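Local coordinates for Peptidase_M23 domain-containing protein (Enterococcus faecalis, PDB 6SMK) that probably cleaves peptide links in bacterial peptidoglycan, as the zinc-dependent catalytic domain of a prophage-encoded M23 D,L-endopeptidase, at residues L72-G77 against Y112-G117; I42-P47 against Q94-V99; S10-T15 against Y34-G39. The protein carries 1 engineered substitution. All coordinates share one frame; numbering follows the deposited sequence.

All three contacts are antiparallel pairings in one curved sheet. Contact 1 lies deepest: regular pairing of 72-77 with 112-117 packs tyrosines and aliphatic groups on one face, and Trp73, Met75 and a glutamate-arginine salt bridge on the other. Contact 2, also mostly buried, ties 42-47 to 94-99 by fewer backbone bonds and purely apolar side-chain contacts. Contact 3 is only partly buried and mixes aromatic packing with an arginine-tyrosine bond near the surface. Contacts 1 and 2 meet where Tyr76 OH approaches Gln45 N, whereas Val99 links contact 2 to Gly39 and Phe12 of contact 3. Contacts 1 and 3 do not touch, although strands 28-35 and 109-116 are sheet neighbours.

Contact 1: L72-G77 against Y112-G117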
loop_
_atom_site.group_PDB
_atom_site.type_symbol
_atom_site.label_atom_id
_atom_site.label_comp_id
_atom_site.label_asym_id
_atom_site.label_seq_id
_atom_site.Cartn_x
_atom_site.Cartn_y
_atom_site.Cartn_z
ATOM N N LEU A 72 -11.396 -7.802 -1.423
ATOM C CA LEU A 72 -10.596 -6.586 -1.400
ATOM C C LEU A 72 -9.297 -6.851 -0.665
ATOM O O LEU A 72 -9.306 -7.418 0.436
ATOM C CB LEU A 72 -11.353 -5.446 -0.726
ATOM C CG LEU A 72 -10.967 -4.067 -1.224
ATOM C CD1 LEU A 72 -11.059 -4.038 -2.729
ATOM C CD2 LEU A 72 -11.900 -3.054 -0.618
ATOM N N TRP A 73 -8.192 -6.440 -1.280
ATOM C CA TRP A 73 -6.854 -6.618 -0.735
ATOM C C TRP A 73 -6.181 -5.260 -0.658
ATOM O O TRP A 73 -6.202 -4.500 -1.633
ATOM C CB TRP A 73 -6.022 -7.564 -1.602
ATOM C CG TRP A 73 -6.393 -9.000 -1.435
ATOM C CD1 TRP A 73 -5.686 -9.957 -0.765
ATOM C CD2 TRP A 73 -7.560 -9.651 -1.950
ATOM N NE1 TRP A 73 -6.345 -11.164 -0.830
ATOM C CE2 TRP A 73 -7.499 -10.998 -1.547
ATOM C CE3 TRP A 73 -8.655 -9.224 -2.709
ATOM C CZ2 TRP A 73 -8.494 -11.913 -1.869
ATOM C CZ3 TRP A 73 -9.641 -10.137 -3.026
ATOM C CH2 TRP A 73 -9.551 -11.465 -2.614
ATOM N N ALA A 74 -5.599 -4.954 0.499
ATOM C CA ALA A 74 -4.804 -3.749 0.683
ATOM C C ALA A 74 -3.330 -4.095 0.506
ATOM O O ALA A 74 -2.825 -5.022 1.147
ATOM C CB ALA A 74 -5.050 -3.133 2.062
ATOM N N MET A 75 -2.648 -3.357 -0.364
ATOM C CA MET A 75 -1.238 -3.575 -0.656
ATOM C C MET A 75 -0.413 -2.423 -0.098
ATOM O O MET A 75 -0.769 -1.254 -0.284
ATOM C CB MET A 75 -1.014 -3.699 -2.159
ATOM C CG MET A 75 -2.119 -4.428 -2.906
ATOM S SD MET A 75 -2.184 -6.169 -2.452
ATOM C CE MET A 75 -0.522 -6.719 -2.852
ATOM N N TYR A 76 0.681 -2.748 0.585
ATOM C CA TYR A 76 1.595 -1.757 1.138
ATOM C C TYR A 76 2.965 -1.995 0.520
ATOM O O TYR A 76 3.578 -3.039 0.768
ATOM C CB TYR A 76 1.685 -1.861 2.662
ATOM C CG TYR A 76 0.381 -1.801 3.425
ATOM C CD1 TYR A 76 -0.512 -2.867 3.411
ATOM C CD2 TYR A 76 0.062 -0.694 4.191
ATOM C CE1 TYR A 76 -1.693 -2.810 4.122
ATOM C CE2 TYR A 76 -1.107 -0.631 4.896
ATOM C CZ TYR A 76 -1.978 -1.687 4.865
ATOM O OH TYR A 76 -3.145 -1.606 5.584
ATOM N N GLY A 77 3.459 -1.021 -0.250
ATOM C CA GLY A 77 4.607 -1.220 -1.106
ATOM C C GLY A 77 5.804 -0.327 -0.816
ATOM O O GLY A 77 5.771 0.556 0.046
ATOM N N TYR A 112 0.089 2.739 -0.948
ATOM C CA TYR A 112 -1.089 2.021 -0.480
ATOM C C TYR A 112 -2.012 1.804 -1.670
ATOM O O TYR A 112 -2.476 2.774 -2.279
ATOM C CB TYR A 112 -1.776 2.817 0.627
ATOM C CG TYR A 112 -3.045 2.232 1.203
ATOM C CD1 TYR A 112 -3.014 1.444 2.354
ATOM C CD2 TYR A 112 -4.285 2.519 0.633
ATOM C CE1 TYR A 112 -4.178 0.933 2.905
ATOM C CE2 TYR A 112 -5.453 2.017 1.177
ATOM C CZ TYR A 112 -5.394 1.225 2.309
ATOM O OH TYR A 112 -6.557 0.726 2.844
ATOM N N GLU A 113 -2.247 0.541 -2.017
ATOM C CA GLU A 113 -3.045 0.181 -3.181
ATOM C C GLU A 113 -4.195 -0.718 -2.759
ATOM O O GLU A 113 -4.028 -1.602 -1.913
ATOM C CB GLU A 113 -2.193 -0.522 -4.248
ATOM C CG GLU A 113 -2.959 -0.922 -5.490
ATOM C CD GLU A 113 -2.053 -1.223 -6.663
ATOM O OE1 GLU A 113 -1.013 -0.542 -6.789
ATOM O OE2 GLU A 113 -2.378 -2.133 -7.461
ATOM N N LEU A 114 -5.360 -0.485 -3.348
ATOM C CA LEU A 114 -6.543 -1.289 -3.075
ATOM C C LEU A 114 -6.863 -2.135 -4.304
ATOM O O LEU A 114 -7.101 -1.593 -5.390
ATOM C CB LEU A 114 -7.719 -0.389 -2.699
ATOM C CG LEU A 114 -8.575 -0.894 -1.547
ATOM C CD1 LEU A 114 -7.675 -1.448 -0.464
ATOM C CD2 LEU A 114 -9.420 0.237 -1.013
ATOM N N ARG A 115 -6.854 -3.460 -4.137
ATOM C CA ARG A 115 -7.092 -4.398 -5.234
ATOM C C ARG A 115 -8.335 -5.234 -4.959
ATOM O O ARG A 115 -8.520 -5.739 -3.844
ATOM C CB ARG A 115 -5.890 -5.324 -5.462
ATOM C CG ARG A 115 -4.819 -4.748 -6.370
ATOM C CD ARG A 115 -3.517 -5.532 -6.300
ATOM N NE ARG A 115 -2.398 -4.738 -6.796
ATOM C CZ ARG A 115 -1.121 -5.118 -6.780
ATOM N NH1 ARG A 115 -0.764 -6.305 -6.294
ATOM N NH2 ARG A 115 -0.192 -4.302 -7.263
ATOM N N LYS A 116 -9.181 -5.375 -5.976
ATOM C CA LYS A 116 -10.330 -6.267 -5.931
ATOM C C LYS A 116 -10.054 -7.491 -6.792
ATOM O O LYS A 116 -9.264 -7.443 -7.740
ATOM C CB LYS A 116 -11.617 -5.573 -6.405
ATOM C CG LYS A 116 -11.499 -4.873 -7.769
ATOM C CD LYS A 116 -12.844 -4.732 -8.524
ATOM C CE LYS A 116 -13.893 -3.934 -7.736
ATOM N NZ LYS A 116 -15.153 -3.695 -8.517
ATOM N N GLY A 117 -10.700 -8.596 -6.447
ATOM C CA GLY A 117 -10.549 -9.816 -7.200
ATOM C C GLY A 117 -9.388 -10.687 -6.783
ATOM O O GLY A 117 -9.311 -11.837 -7.217
#
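Trp73 to Tyr76 pair in antiparallel register with Tyr112 to Arg115, a buried contact between the neighbouring strands 72-82 and 109-116 of the sheet. Four backbone hydrogen bonds carry it, two from each of the hydrogen-bonded pairs Trp73-Arg115 and Met75-Glu113; Met75 N to Glu113 O measures 2.7 Å. On the face bearing Ala74 and Leu114, the edge of the Tyr112 ring is set against the face of Tyr76 in a T-shaped stack, planes 85° apart and Tyr112 CD1 3.8 Å from Tyr76 CE2. The two tyrosines run side by side in the same direction; their hydroxyls bond to Phe4 O (Tyr112) and Gln45 N (Tyr76). Next to them Leu114 CD1 lies 4.0 Å from Ala74 CB, and Leu72 crosses Leu114 at about a right angle. The other face mixes Trp73 and Met75 with the Glu113-Arg115 salt bridge. There Met75 CG, beside the backbone N, lies over one face of the Arg115 guanidinium, off toward its rim; the bends at chi2 and chi3 bring CE to 3.5 Å from Arg115 NH1. Within strand 109-116, Arg115 NE makes a salt bridge to Glu113 OE2, 2.7 Å, meeting it from above the carboxylate plane. Glu113 OE1 is gripped by Thr30 OG1 and His111 NE2, which makes Glu113 a second-shell neighbour of a zinc ligand. Strand 109-116 carries the zinc ligand His111 into the central antiparallel sheet of this M23 catalytic domain.

Contact 2: I42-P47 against Q94-V99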
loop_
_atom_site.group_PDB
_atom_site.type_symbol
_atom_site.label_atom_id
_atom_site.label_comp_id
_atom_site.label_asym_id
_atom_site.label_seq_id
_atom_site.Cartn_x
_atom_site.Cartn_y
_atom_site.Cartn_z
ATOM N N ILE A 42 5.381 0.999 9.143
ATOM C CA ILE A 42 4.095 1.117 8.460
ATOM C C ILE A 42 3.042 0.409 9.306
ATOM O O ILE A 42 3.034 -0.831 9.345
ATOM C CB ILE A 42 4.122 0.446 7.081
ATOM C CG1 ILE A 42 5.183 1.039 6.148
ATOM C CG2 ILE A 42 2.734 0.437 6.474
ATOM C CD1 ILE A 42 4.664 2.043 5.222
ATOM N N PRO A 43 2.095 1.122 9.905
ATOM C CA PRO A 43 1.013 0.435 10.614
ATOM C C PRO A 43 -0.141 0.113 9.675
ATOM O O PRO A 43 -0.547 0.925 8.839
ATOM C CB PRO A 43 0.619 1.457 11.684
ATOM C CG PRO A 43 0.966 2.786 11.084
ATOM C CD PRO A 43 2.084 2.573 10.130
ATOM N N ALA A 44 -0.638 -1.121 9.790
ATOM C CA ALA A 44 -1.711 -1.593 8.928
ATOM C C ALA A 44 -2.972 -0.770 9.152
ATOM O O ALA A 44 -3.375 -0.527 10.294
ATOM C CB ALA A 44 -1.996 -3.060 9.203
ATOM N N GLN A 45 -3.600 -0.355 8.051
ATOM C CA GLN A 45 -4.779 0.499 8.124
ATOM C C GLN A 45 -6.041 -0.275 8.484
ATOM O O GLN A 45 -6.909 0.247 9.195
ATOM C CB GLN A 45 -4.966 1.207 6.791
ATOM C CG GLN A 45 -3.845 2.152 6.487
ATOM C CD GLN A 45 -3.574 3.072 7.635
ATOM O OE1 GLN A 45 -4.390 3.941 7.960
ATOM N NE2 GLN A 45 -2.434 2.881 8.279
ATOM N N TYR A 46 -6.169 -1.504 8.003
ATOM C CA TYR A 46 -7.345 -2.310 8.267
ATOM C C TYR A 46 -6.894 -3.707 8.665
ATOM O O TYR A 46 -5.828 -4.163 8.234
ATOM C CB TYR A 46 -8.259 -2.341 7.028
ATOM C CG TYR A 46 -8.779 -0.959 6.694
ATOM C CD1 TYR A 46 -8.071 -0.105 5.862
ATOM C CD2 TYR A 46 -9.956 -0.492 7.250
ATOM C CE1 TYR A 46 -8.536 1.171 5.588
ATOM C CE2 TYR A 46 -10.431 0.769 6.974
ATOM C CZ TYR A 46 -9.721 1.603 6.152
ATOM O OH TYR A 46 -10.207 2.870 5.900
ATOM N N PRO A 47 -7.661 -4.396 9.504
ATOM C CA PRO A 47 -7.301 -5.771 9.867
ATOM C C PRO A 47 -7.562 -6.723 8.723
ATOM O O PRO A 47 -8.481 -6.533 7.925
ATOM C CB PRO A 47 -8.230 -6.081 11.042
ATOM C CG PRO A 47 -9.426 -5.272 10.747
ATOM C CD PRO A 47 -8.917 -3.980 10.141
ATOM N N GLN A 94 -1.017 -2.648 13.693
ATOM C CA GLN A 94 0.130 -3.531 13.748
ATOM C C GLN A 94 1.113 -3.117 12.663
ATOM O O GLN A 94 0.717 -2.779 11.545
ATOM C CB GLN A 94 -0.324 -4.975 13.564
ATOM C CG GLN A 94 0.723 -6.011 13.840
ATOM C CD GLN A 94 0.162 -7.400 13.738
ATOM O OE1 GLN A 94 -1.052 -7.603 13.855
ATOM N NE2 GLN A 94 1.037 -8.374 13.508
ATOM N N ILE A 95 2.398 -3.112 12.997
ATOM C CA ILE A 95 3.412 -2.663 12.049
ATOM C C ILE A 95 3.732 -3.810 11.098
ATOM O O ILE A 95 4.226 -4.860 11.522
ATOM C CB ILE A 95 4.675 -2.167 12.768
ATOM C CG1 ILE A 95 4.576 -0.677 13.077
ATOM C CG2 ILE A 95 5.869 -2.309 11.854
ATOM C CD1 ILE A 95 3.346 -0.248 13.754
ATOM N N VAL A 96 3.461 -3.603 9.804
ATOM C CA VAL A 96 3.670 -4.631 8.784
ATOM C C VAL A 96 5.004 -4.509 8.050
ATOM O O VAL A 96 5.367 -5.430 7.299
ATOM C CB VAL A 96 2.523 -4.619 7.748
ATOM C CG1 VAL A 96 1.186 -4.674 8.452
ATOM C CG2 VAL A 96 2.608 -3.374 6.860
ATOM N N GLY A 97 5.736 -3.417 8.232
ATOM C CA GLY A 97 6.956 -3.192 7.479
ATOM C C GLY A 97 7.544 -1.846 7.840
ATOM O O GLY A 97 7.059 -1.152 8.744
ATOM N N ASP A 98 8.618 -1.492 7.125
ATOM C CA ASP A 98 9.318 -0.219 7.277
ATOM C C ASP A 98 9.341 0.496 5.930
ATOM O O ASP A 98 9.522 -0.139 4.884
ATOM C CB ASP A 98 10.764 -0.404 7.787
ATOM C CG ASP A 98 10.840 -1.047 9.170
ATOM O OD1 ASP A 98 9.820 -1.072 9.889
ATOM O OD2 ASP A 98 11.935 -1.526 9.549
ATOM N N VAL A 99 9.172 1.822 5.953
ATOM C CA VAL A 99 9.186 2.584 4.709
ATOM C C VAL A 99 10.499 2.349 3.971
ATOM O O VAL A 99 11.573 2.244 4.577
ATOM C CB VAL A 99 8.984 4.086 4.978
ATOM C CG1 VAL A 99 9.360 4.931 3.741
ATOM C CG2 VAL A 99 7.573 4.386 5.431
#
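The end of the short strand 41-43 and Ala44 just beyond it pair antiparallel with Gln94 and the start of the neighbouring strand 95-99, extending the M23 sheet beyond strand 72-82. Three backbone hydrogen bonds hold the join. Ala44 N donates to Gln94 O at 2.8 Å, and Val96 N to Ile42 O at the same length. The third, from Ile42 N to Gly97 O, is nearly straight at the hydrogen (174°), but its donor stands above the carbonyl plane. Ile42 therefore bonds to Val96 through its oxygen and to Gly97 through its nitrogen. Pro43 and Ile95 form the adjoining non-hydrogen-bonded pair, with Ile95 CD1 3.8 Å from Pro43 CB.

Ile42 is the main apolar side chain. Its CG2, anti to the backbone N, rests 3.8 Å from Val96 CG2, while the CG1 branch turns to the other side and brings CD1 to Val99 CG2 at 3.7 Å, the two side chains crossing at about a right angle. Val96 divides its branches in the same way: CG1 touches Ala44 CB at 3.6 Å while CG2 faces Ile42. Tyr76 and Val110 of the central strands and Phe12 pack on Ile42 as well, and Asp98 makes a salt bridge with Arg83.

With the polar work between the segments done by main-chain atoms, branched aliphatic groups can meet there with no charged partner, which suggests that Ile42, Val96 and Val99 are held mainly by apolar packing, while Pro43 and Ile95 lie nearer the surface.

Contact 3: S10-T15 against Y34-G39; sequences SPFVRT and YAAPTG
Arg14 lays its aliphatic stem over one face of the Tyr34 ring and hooks its guanidinium round to the phenol oxygen. CG is anti to the backbone N (chi1 -172°), which carries the chain over the ring plane toward the rim; CB sits off-centre in a CH-pi contact, 4.2 Å from the Tyr34 ring centroid. A bend at chi2 follows, and CD comes within 3.5 Å of Tyr34 OH. NH1 then donates to Tyr34 OH at 3.1 Å. The phenol oxygen lies 15° out of the guanidinium plane; the guanidinium and ring planes are 79° apart. Salt bridges from NE to Asp17 and from NH2 to Asp127 hold the rest of the group, and the ring of Tyr34 also meets Phe8 edge-to-face.

These residues belong to the beta hairpin of strands 13-20 and 28-35, whose second strand supplies His29 and Asp33 to the zinc site. Val13 and Ala35 form a hydrogen-bonded pair of it, Val13 N reaching Ala35 O at 2.9 Å and Ala35 N returning a bond to Val13 O. Close by, Thr15 CG2, anti to the carbonyl carbon, touches Ala35 CB at 3.6 Å, while Thr15 OG1 makes a weak bond to Asp33 O.

Beyond the hairpin pairing, Phe12 CG is anti to the carbonyl carbon (chi1 -65°), and its CD1 comes to Ala36 CB at 3.8 Å. Phe12 CB meets Tyr34 CD2 at 4.1 Å, the two aromatic side chains crossing at about a right angle. Val99 and Val110 pack against the Phe12 side chain.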
loop_
_atom_site.group_PDB
_atom_site.type_symbol
_atom_site.label_atom_id
_atom_site.label_comp_id
_atom_site.label_asym_id
_atom_site.label_seq_id
_atom_site.Cartn_x
_atom_site.Cartn_y
_atom_site.Cartn_z
ATOM N N SER A 10 0.976 10.777 11.496
ATOM C CA SER A 10 2.322 11.290 11.389
ATOM C C SER A 10 3.321 10.137 11.473
ATOM O O SER A 10 3.032 9.102 12.074
ATOM C CB SER A 10 2.574 12.307 12.488
ATOM O OG SER A 10 1.738 13.426 12.300
ATOM N N PRO A 11 4.487 10.262 10.828
ATOM C CA PRO A 11 4.962 11.356 9.989
ATOM C C PRO A 11 4.613 11.170 8.532
ATOM O O PRO A 11 5.203 11.847 7.688
ATOM C CB PRO A 11 6.466 11.274 10.168
ATOM C CG PRO A 11 6.714 9.799 10.252
ATOM C CD PRO A 11 5.501 9.198 10.921
ATOM N N PHE A 12 3.705 10.244 8.231
ATOM C CA PHE A 12 3.327 10.006 6.840
ATOM C C PHE A 12 2.633 11.233 6.273
ATOM O O PHE A 12 1.687 11.754 6.866
ATOM C CB PHE A 12 2.407 8.785 6.723
ATOM C CG PHE A 12 3.059 7.489 7.108
ATOM C CD1 PHE A 12 3.769 6.759 6.191
ATOM C CD2 PHE A 12 2.966 7.013 8.388
ATOM C CE1 PHE A 12 4.367 5.579 6.553
ATOM C CE2 PHE A 12 3.562 5.831 8.749
ATOM C CZ PHE A 12 4.258 5.116 7.838
ATOM N N VAL A 13 3.102 11.702 5.123
ATOM C CA VAL A 13 2.458 12.821 4.448
ATOM C C VAL A 13 2.140 12.427 3.011
ATOM O O VAL A 13 3.022 11.978 2.270
ATOM C CB VAL A 13 3.296 14.115 4.501
ATOM C CG1 VAL A 13 4.716 13.864 4.083
ATOM C CG2 VAL A 13 2.664 15.162 3.624
ATOM N N ARG A 14 0.869 12.589 2.642
ATOM C CA ARG A 14 0.357 12.268 1.317
ATOM C C ARG A 14 0.961 13.182 0.267
ATOM O O ARG A 14 0.996 14.407 0.441
ATOM C CB ARG A 14 -1.159 12.422 1.329
ATOM C CG ARG A 14 -1.897 11.958 0.130
ATOM C CD ARG A 14 -3.254 11.484 0.606
ATOM N NE ARG A 14 -4.249 11.399 -0.452
ATOM C CZ ARG A 14 -5.358 10.683 -0.347
ATOM N NH1 ARG A 14 -5.598 9.998 0.763
ATOM N NH2 ARG A 14 -6.217 10.645 -1.350
ATOM N N THR A 15 1.416 12.586 -0.836
ATOM C CA THR A 15 2.091 13.331 -1.894
ATOM C C THR A 15 1.407 13.176 -3.244
ATOM O O THR A 15 0.976 14.174 -3.830
ATOM C CB THR A 15 3.557 12.900 -1.993
ATOM O OG1 THR A 15 3.618 11.530 -2.417
ATOM C CG2 THR A 15 4.234 13.057 -0.664
ATOM N N TYR A 34 2.311 7.848 0.274
ATOM C CA TYR A 34 2.546 8.624 1.490
ATOM C C TYR A 34 4.044 8.666 1.755
ATOM O O TYR A 34 4.684 7.616 1.894
ATOM C CB TYR A 34 1.828 8.021 2.696
ATOM C CG TYR A 34 0.339 8.286 2.776
ATOM C CD1 TYR A 34 -0.562 7.504 2.069
ATOM C CD2 TYR A 34 -0.166 9.294 3.585
ATOM C CE1 TYR A 34 -1.923 7.731 2.153
ATOM C CE2 TYR A 34 -1.522 9.526 3.677
ATOM C CZ TYR A 34 -2.398 8.743 2.960
ATOM O OH TYR A 34 -3.755 8.970 3.047
ATOM N N ALA A 35 4.601 9.868 1.836
ATOM C CA ALA A 35 6.029 10.024 2.051
ATOM C C ALA A 35 6.365 9.972 3.532
ATOM O O ALA A 35 5.602 10.447 4.379
ATOM C CB ALA A 35 6.523 11.339 1.457
ATOM N N ALA A 36 7.520 9.395 3.828
ATOM C CA ALA A 36 8.062 9.284 5.173
ATOM C C ALA A 36 9.479 8.765 5.045
ATOM O O ALA A 36 9.825 8.181 4.023
ATOM C CB ALA A 36 7.214 8.347 6.047
ATOM N N PRO A 37 10.319 9.001 6.041
ATOM C CA PRO A 37 11.714 8.554 5.948
ATOM C C PRO A 37 11.811 7.045 5.871
ATOM O O PRO A 37 10.941 6.323 6.364
ATOM C CB PRO A 37 12.338 9.074 7.243
ATOM C CG PRO A 37 11.464 10.197 7.652
ATOM C CD PRO A 37 10.080 9.837 7.223
ATOM N N THR A 38 12.870 6.560 5.228
ATOM C CA THR A 38 13.083 5.117 5.240
ATOM C C THR A 38 13.220 4.666 6.690
ATOM O O THR A 38 13.797 5.371 7.525
ATOM C CB THR A 38 14.322 4.706 4.425
ATOM O OG1 THR A 38 15.495 5.194 5.069
ATOM C CG2 THR A 38 14.283 5.268 3.017
ATOM N N GLY A 39 12.624 3.526 7.006
ATOM C CA GLY A 39 12.693 2.967 8.328
ATOM C C GLY A 39 11.484 3.263 9.187
ATOM O O GLY A 39 11.269 2.593 10.211
#